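Molybdopterin biosynthesis Mog protein (Mycobacterium tuberculosis, PDB 2G4R) probably binds molybdopterin and helps prepare it for molybdenum insertion during biosynthesis of the molybdenum cofactor. Local coordinates at residues A[43-46]-A[50-53]; A[57-60]-A[65-68]; A[82-87]-A[114-119]. All blocks are in the same frame, centred on the assembly; numbering follows the deposited sequence.

The three contacts follow one another along the chain and all reach the same mixed sheet. Contacts 1 and 2 lie on the two ends of helix 49-60, with centres about 11 Å apart. Contact 1 packs the start of the helix beside strand 43-45, and contact 2 packs its end on strand 65-69. Contact 3 sets helix 80-87 against the segment leading into strand 117-120. Its centre is about 14 Å from that of contact 1 and about 11 Å from that of contact 2. Direct packing joins them: Val51 CG1 lies 3.8 Å from His83 CB, and Val59 CG2 lies 3.9 Å from Val87 CG1. All the segments belong to the probable molybdopterin-binding domain.

Contact 1: A[43-46]-A[50-53]; sequences QVVA and PVGE
Val45 meets Pro50 and Val51 through its side chain. Its CB lies 3.9 Å from CB of Pro50. A chi1 of -55° puts CG1 anti to the carbonyl carbon and CG2 between the backbone N and the carbonyl carbon, and CG2 reaches the first turn of the helix. There it sits 4.0 Å from Pro50 O. It also approaches the side chain of Val51, with 4.2 Å between the CG2 methyls of Val45 and Val51. Val45 therefore touches both the proline ring and the helix backbone. Its own backbone is hydrogen-bonded to Val10 and Ser12, which places it in the outermost strand of the sheet within this chain. Its side chain also packs on Val9.

This is the opening half of a beta-alpha-beta crossover. Strand 43-45 runs parallel to strand 6-11, and the chain turns after Ala46 into helix 49-60, which leads to strand 65-69 on the far side of strand 6-11. Val51 also packs on Val11 of strand 6-11.

Ala46 follows in the turn. Its CB meets the proline ring at Pro50 CG, 4.2 Å away. Its carbonyl oxygen lies over one face of that ring, 3.5 Å from Pro50 CB. The same oxygen is 3.5 Å from Val51 CG2, the methyl that stands beside the backbone N of Val51. The oxygen is thus covered by carbon and has no polar partner in the model. Pro50 N, having no hydrogen, cannot donate to it. Ala46 also packs on Ser13 of its own chain and on Pro26 of a neighbouring subunit.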
loop_
_atom_site.group_PDB
_atom_site.type_symbol
_atom_site.label_atom_id
_atom_site.label_comp_id
_atom_site.label_asym_id
_atom_site.label_seq_id
_atom_site.Cartn_x
_atom_site.Cartn_y
_atom_site.Cartn_z
ATOM N N GLN A 43 -5.072 8.421 2.693
ATOM C CA GLN A 43 -3.775 7.696 2.667
ATOM C C GLN A 43 -3.951 6.399 3.421
ATOM O O GLN A 43 -4.325 6.394 4.598
ATOM C CB GLN A 43 -2.634 8.461 3.371
ATOM C CG GLN A 43 -2.756 9.925 3.119
ATOM C CD GLN A 43 -1.944 10.838 4.019
ATOM O OE1 GLN A 43 -0.875 10.475 4.583
ATOM N NE2 GLN A 43 -2.428 12.068 4.097
ATOM N N VAL A 44 -3.671 5.305 2.768
ATOM C CA VAL A 44 -3.860 4.032 3.351
ATOM C C VAL A 44 -2.479 3.537 3.667
ATOM O O VAL A 44 -1.589 3.566 2.794
ATOM C CB VAL A 44 -4.598 3.055 2.424
ATOM C CG1 VAL A 44 -4.884 1.757 3.181
ATOM C CG2 VAL A 44 -5.917 3.662 1.931
ATOM N N VAL A 45 -2.278 3.158 4.924
ATOM C CA VAL A 45 -0.950 2.735 5.393
ATOM C C VAL A 45 -1.068 1.475 6.264
ATOM O O VAL A 45 -2.145 1.159 6.796
ATOM C CB VAL A 45 -0.191 3.840 6.219
ATOM C CG1 VAL A 45 -0.064 5.115 5.461
ATOM C CG2 VAL A 45 -0.898 4.127 7.586
ATOM N N ALA A 46 0.041 0.734 6.385
ATOM C CA ALA A 46 0.085 -0.462 7.231
ATOM C C ALA A 46 0.103 -0.092 8.709
ATOM O O ALA A 46 0.439 1.058 9.080
ATOM C CB ALA A 46 1.306 -1.342 6.902
ATOM N N PRO A 50 4.472 2.896 9.805
ATOM C CA PRO A 50 3.842 3.734 8.748
ATOM C C PRO A 50 2.770 4.681 9.290
ATOM O O PRO A 50 2.579 5.761 8.709
ATOM C CB PRO A 50 3.236 2.696 7.800
ATOM C CG PRO A 50 4.146 1.500 8.004
ATOM C CD PRO A 50 4.422 1.466 9.441
ATOM N N VAL A 51 2.149 4.318 10.422
ATOM C CA VAL A 51 1.196 5.210 11.137
ATOM C C VAL A 51 1.914 6.427 11.746
ATOM O O VAL A 51 1.531 7.600 11.512
ATOM C CB VAL A 51 0.395 4.501 12.251
ATOM C CG1 VAL A 51 -0.615 5.527 12.896
ATOM C CG2 VAL A 51 -0.303 3.256 11.701
ATOM N N GLY A 52 2.953 6.146 12.542
ATOM C CA GLY A 52 3.828 7.234 13.033
ATOM C C GLY A 52 4.322 8.170 11.921
ATOM O O GLY A 52 4.274 9.409 12.028
ATOM N N GLU A 53 4.825 7.567 10.858
ATOM C CA GLU A 53 5.341 8.308 9.705
ATOM C C GLU A 53 4.273 9.193 9.102
ATOM O O GLU A 53 4.520 10.380 8.887
ATOM C CB GLU A 53 5.886 7.348 8.624
ATOM C CG GLU A 53 6.388 8.067 7.380
ATOM C CD GLU A 53 6.892 7.120 6.290
ATOM O OE1 GLU A 53 6.425 5.926 6.216
ATOM O OE2 GLU A 53 7.756 7.595 5.516
#

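Contact 2: A[57-60]-A[65-68]; sequences DAVN and VIIT
The second half of a beta-alpha-beta crossover is closed here by Ala58 and Val59 of helix 49-60 and Ile66 of strand 65-69. Helix 49-60 lies on one face of the parallel part of the sheet, and a short turn joins it to the strand. Ala58 and Ile66 are the facing pair, with their CA atoms 7.5 Å apart.

Ile66 does most of the reaching. CG1 stands beside the backbone N, anti to the carbonyl carbon (chi1 -54°), and the chain runs on extended to CD1. This end methyl presses on Ala58 CB at 3.5 Å, closer than usual for two carbons. CG1 of Ile66 follows at 3.9 Å from the same Ala58 CB. Val59 comes to the end of the isoleucine from a second direction. Its CG2 is 4.0 Å from Ile66 CD1, and the two side chains cross at about a right angle.

Leu55, earlier on the helix, also touches Ile66. On the sheet, Thr123 and Ile125 of strand 123-128 touch it too. The strand itself is held by backbone hydrogen bonds from Ile66 to Leu124 and Ile126.

The contact between the segments is wholly apolar. It probably rests on van der Waals packing and burial of methyl groups, and the small alanine side chain is consistent with the close approach of the helix to the strand.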
loop_
_atom_site.group_PDB
_atom_site.type_symbol
_atom_site.label_atom_id
_atom_site.label_comp_id
_atom_site.label_asym_id
_atom_site.label_seq_id
_atom_site.Cartn_x
_atom_site.Cartn_y
_atom_site.Cartn_z
ATOM N N ASP A 57 4.308 13.411 9.494
ATOM C CA ASP A 57 4.284 14.120 8.259
ATOM C C ASP A 57 3.098 15.070 8.192
ATOM O O ASP A 57 3.214 16.178 7.667
ATOM C CB ASP A 57 4.249 13.141 7.091
ATOM C CG ASP A 57 5.614 12.459 6.843
ATOM O OD1 ASP A 57 6.619 12.778 7.544
ATOM O OD2 ASP A 57 5.677 11.592 5.937
ATOM N N ALA A 58 1.950 14.672 8.737
ATOM C CA ALA A 58 0.787 15.493 8.562
ATOM C C ALA A 58 0.836 16.693 9.531
ATOM O O ALA A 58 0.499 17.829 9.170
ATOM C CB ALA A 58 -0.488 14.655 8.702
ATOM N N VAL A 59 1.353 16.455 10.711
ATOM C CA VAL A 59 1.496 17.472 11.731
ATOM C C VAL A 59 2.522 18.512 11.258
ATOM O O VAL A 59 2.314 19.709 11.412
ATOM C CB VAL A 59 1.947 16.811 13.057
ATOM C CG1 VAL A 59 2.552 17.826 14.065
ATOM C CG2 VAL A 59 0.780 16.099 13.686
ATOM N N ASN A 60 3.606 18.025 10.644
ATOM C CA ASN A 60 4.705 18.867 10.228
ATOM C C ASN A 60 4.277 19.668 8.986
ATOM O O ASN A 60 4.738 20.792 8.788
ATOM C CB ASN A 60 6.038 18.049 10.138
ATOM C CG ASN A 60 6.433 17.384 11.515
ATOM O OD1 ASN A 60 5.650 17.425 12.486
ATOM N ND2 ASN A 60 7.628 16.738 11.582
ATOM N N VAL A 65 -6.621 19.269 10.853
ATOM C CA VAL A 65 -7.246 18.064 11.366
ATOM C C VAL A 65 -6.750 16.796 10.708
ATOM O O VAL A 65 -6.622 16.696 9.462
ATOM C CB VAL A 65 -8.827 18.069 11.230
ATOM C CG1 VAL A 65 -9.409 16.917 12.017
ATOM C CG2 VAL A 65 -9.455 19.375 11.686
ATOM N N ILE A 66 -6.467 15.809 11.517
ATOM C CA ILE A 66 -6.187 14.469 10.984
ATOM C C ILE A 66 -7.202 13.472 11.519
ATOM O O ILE A 66 -7.379 13.334 12.748
ATOM C CB ILE A 66 -4.739 13.960 11.311
ATOM C CG1 ILE A 66 -3.670 14.940 10.867
ATOM C CG2 ILE A 66 -4.525 12.557 10.753
ATOM C CD1 ILE A 66 -2.374 14.784 11.626
ATOM N N ILE A 67 -7.827 12.755 10.589
ATOM C CA ILE A 67 -8.789 11.726 10.906
ATOM C C ILE A 67 -8.206 10.379 10.531
ATOM O O ILE A 67 -7.836 10.146 9.388
ATOM C CB ILE A 67 -10.166 12.015 10.301
ATOM C CG1 ILE A 67 -10.714 13.326 10.909
ATOM C CG2 ILE A 67 -11.141 10.876 10.673
ATOM C CD1 ILE A 67 -12.059 13.823 10.330
ATOM N N THR A 68 -8.077 9.509 11.528
ATOM C CA THR A 68 -7.614 8.146 11.295
ATOM C C THR A 68 -8.747 7.137 11.455
ATOM O O THR A 68 -9.686 7.318 12.277
ATOM C CB THR A 68 -6.418 7.689 12.227
ATOM O OG1 THR A 68 -6.900 7.374 13.530
ATOM C CG2 THR A 68 -5.294 8.713 12.285
#

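Contact 3: A[82-87]-A[114-119]; sequences EHTVAV and RGVCGV
Glu82 and Arg114 form a salt bridge near the protein surface. The main bond runs from Arg114 NH1 to Glu82 OE2, 3.0 Å with an N-H...O angle of 144°. It meets the syn side of the oxygen, 25° out of the carboxylate plane. Two weak hydrogen bonds reach Glu82 OE1, from Arg114 NH1 at 3.4 Å and from Arg114 NH2 at 3.3 Å. The carboxylate and guanidinium planes are turned 48° apart, so this is not a flat two-pronged pairing. The glutamate chain bends at chi2, which swings its end toward the arginine. Arg114 NE is hydrogen-bonded to Gly73 O.

The bridge ties helix 80-87 to the loop leading into strand 117-120, which pairs antiparallel with strand 123-128 in the mixed sheet.

Apolar packing centres on Val116. Its CG2 presses on Thr84 CG2 at 3.4 Å, a tight pair, as the two side chains slide past each other in opposite directions. Val85 CG2 lies 4.1 Å from Val116 CG2, these two side chains crossing at about a right angle. The methyl of Thr84 faces Val116, while its OG1 is hydrogen-bonded to Thr80 O and to Asn127 OD1.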
loop_
_atom_site.group_PDB
_atom_site.type_symbol
_atom_site.label_atom_id
_atom_site.label_comp_id
_atom_site.label_asym_id
_atom_site.label_seq_id
_atom_site.Cartn_x
_atom_site.Cartn_y
_atom_site.Cartn_z
ATOM N N GLU A 82 -1.131 3.844 20.193
ATOM C CA GLU A 82 0.261 4.068 20.583
ATOM C C GLU A 82 0.973 5.049 19.703
ATOM O O GLU A 82 1.616 5.968 20.201
ATOM C CB GLU A 82 1.055 2.740 20.590
ATOM C CG GLU A 82 0.782 1.818 21.730
ATOM C CD GLU A 82 -0.547 1.053 21.651
ATOM O OE1 GLU A 82 -1.231 1.034 20.597
ATOM O OE2 GLU A 82 -0.909 0.461 22.692
ATOM N N HIS A 83 0.927 4.842 18.394
ATOM C CA HIS A 83 1.535 5.783 17.465
ATOM C C HIS A 83 0.970 7.209 17.518
ATOM O O HIS A 83 1.719 8.172 17.290
ATOM C CB HIS A 83 1.555 5.265 16.031
ATOM C CG HIS A 83 2.548 4.179 15.815
ATOM N ND1 HIS A 83 3.882 4.430 15.551
ATOM C CD2 HIS A 83 2.427 2.833 15.903
ATOM C CE1 HIS A 83 4.529 3.278 15.454
ATOM N NE2 HIS A 83 3.665 2.294 15.626
ATOM N N THR A 84 -0.339 7.328 17.791
ATOM C CA THR A 84 -1.037 8.610 17.908
ATOM C C THR A 84 -0.583 9.329 19.188
ATOM O O THR A 84 -0.226 10.524 19.155
ATOM C CB THR A 84 -2.584 8.360 17.914
ATOM O OG1 THR A 84 -2.959 7.610 16.739
ATOM C CG2 THR A 84 -3.403 9.636 17.976
ATOM N N VAL A 85 -0.646 8.614 20.309
ATOM C CA VAL A 85 -0.189 9.163 21.584
ATOM C C VAL A 85 1.265 9.660 21.450
ATOM O O VAL A 85 1.592 10.702 22.008
ATOM C CB VAL A 85 -0.249 8.151 22.745
ATOM C CG1 VAL A 85 0.531 8.702 24.045
ATOM C CG2 VAL A 85 -1.708 7.783 23.105
ATOM N N ALA A 86 2.110 8.930 20.721
ATOM C CA ALA A 86 3.521 9.332 20.579
ATOM C C ALA A 86 3.647 10.689 19.918
ATOM O O ALA A 86 4.485 11.477 20.309
ATOM C CB ALA A 86 4.334 8.271 19.765
ATOM N N VAL A 87 2.824 10.951 18.908
ATOM C CA VAL A 87 2.830 12.211 18.191
ATOM C C VAL A 87 2.145 13.344 18.962
ATOM O O VAL A 87 2.515 14.504 18.838
ATOM C CB VAL A 87 2.155 12.037 16.804
ATOM C CG1 VAL A 87 2.036 13.319 16.077
ATOM C CG2 VAL A 87 2.963 11.082 15.951
ATOM N N ARG A 114 -9.576 1.355 21.331
ATOM C CA ARG A 114 -8.635 2.084 22.154
ATOM C C ARG A 114 -8.231 3.436 21.581
ATOM O O ARG A 114 -7.232 4.013 21.987
ATOM C CB ARG A 114 -7.378 1.239 22.373
ATOM C CG ARG A 114 -7.723 -0.095 23.004
ATOM C CD ARG A 114 -6.435 -0.799 23.319
ATOM N NE ARG A 114 -5.653 -1.125 22.124
ATOM C CZ ARG A 114 -4.459 -0.620 21.829
ATOM N NH1 ARG A 114 -3.862 0.283 22.625
ATOM N NH2 ARG A 114 -3.861 -1.004 20.730
ATOM N N GLY A 115 -9.068 3.960 20.701
ATOM C CA GLY A 115 -8.790 5.212 20.033
ATOM C C GLY A 115 -8.601 6.338 21.035
ATOM O O GLY A 115 -9.220 6.363 22.109
ATOM N N VAL A 116 -7.692 7.211 20.679
ATOM C CA VAL A 116 -7.521 8.483 21.338
ATOM C C VAL A 116 -7.813 9.624 20.337
ATOM O O VAL A 116 -7.968 9.415 19.121
ATOM C CB VAL A 116 -6.109 8.602 21.940
ATOM C CG1 VAL A 116 -5.853 7.510 22.917
ATOM C CG2 VAL A 116 -5.018 8.596 20.827
ATOM N N CYS A 117 -7.956 10.802 20.885
ATOM C CA CYS A 117 -7.990 12.048 20.173
ATOM C C CYS A 117 -7.046 12.960 20.941
ATOM O O CYS A 117 -6.849 12.775 22.136
ATOM C CB CYS A 117 -9.361 12.679 20.195
ATOM S SG CYS A 117 -10.730 11.707 19.430
ATOM N N GLY A 118 -6.519 13.983 20.283
ATOM C CA GLY A 118 -5.689 14.975 20.967
ATOM C C GLY A 118 -5.265 16.085 20.070
ATOM O O GLY A 118 -5.732 16.198 18.907
ATOM N N VAL A 119 -4.355 16.903 20.599
ATOM C CA VAL A 119 -3.715 17.965 19.854
ATOM C C VAL A 119 -2.201 17.719 19.806
ATOM O O VAL A 119 -1.565 17.224 20.789
ATOM C CB VAL A 119 -4.050 19.381 20.453
ATOM C CG1 VAL A 119 -3.307 20.465 19.718
ATOM C CG2 VAL A 119 -5.546 19.665 20.459
#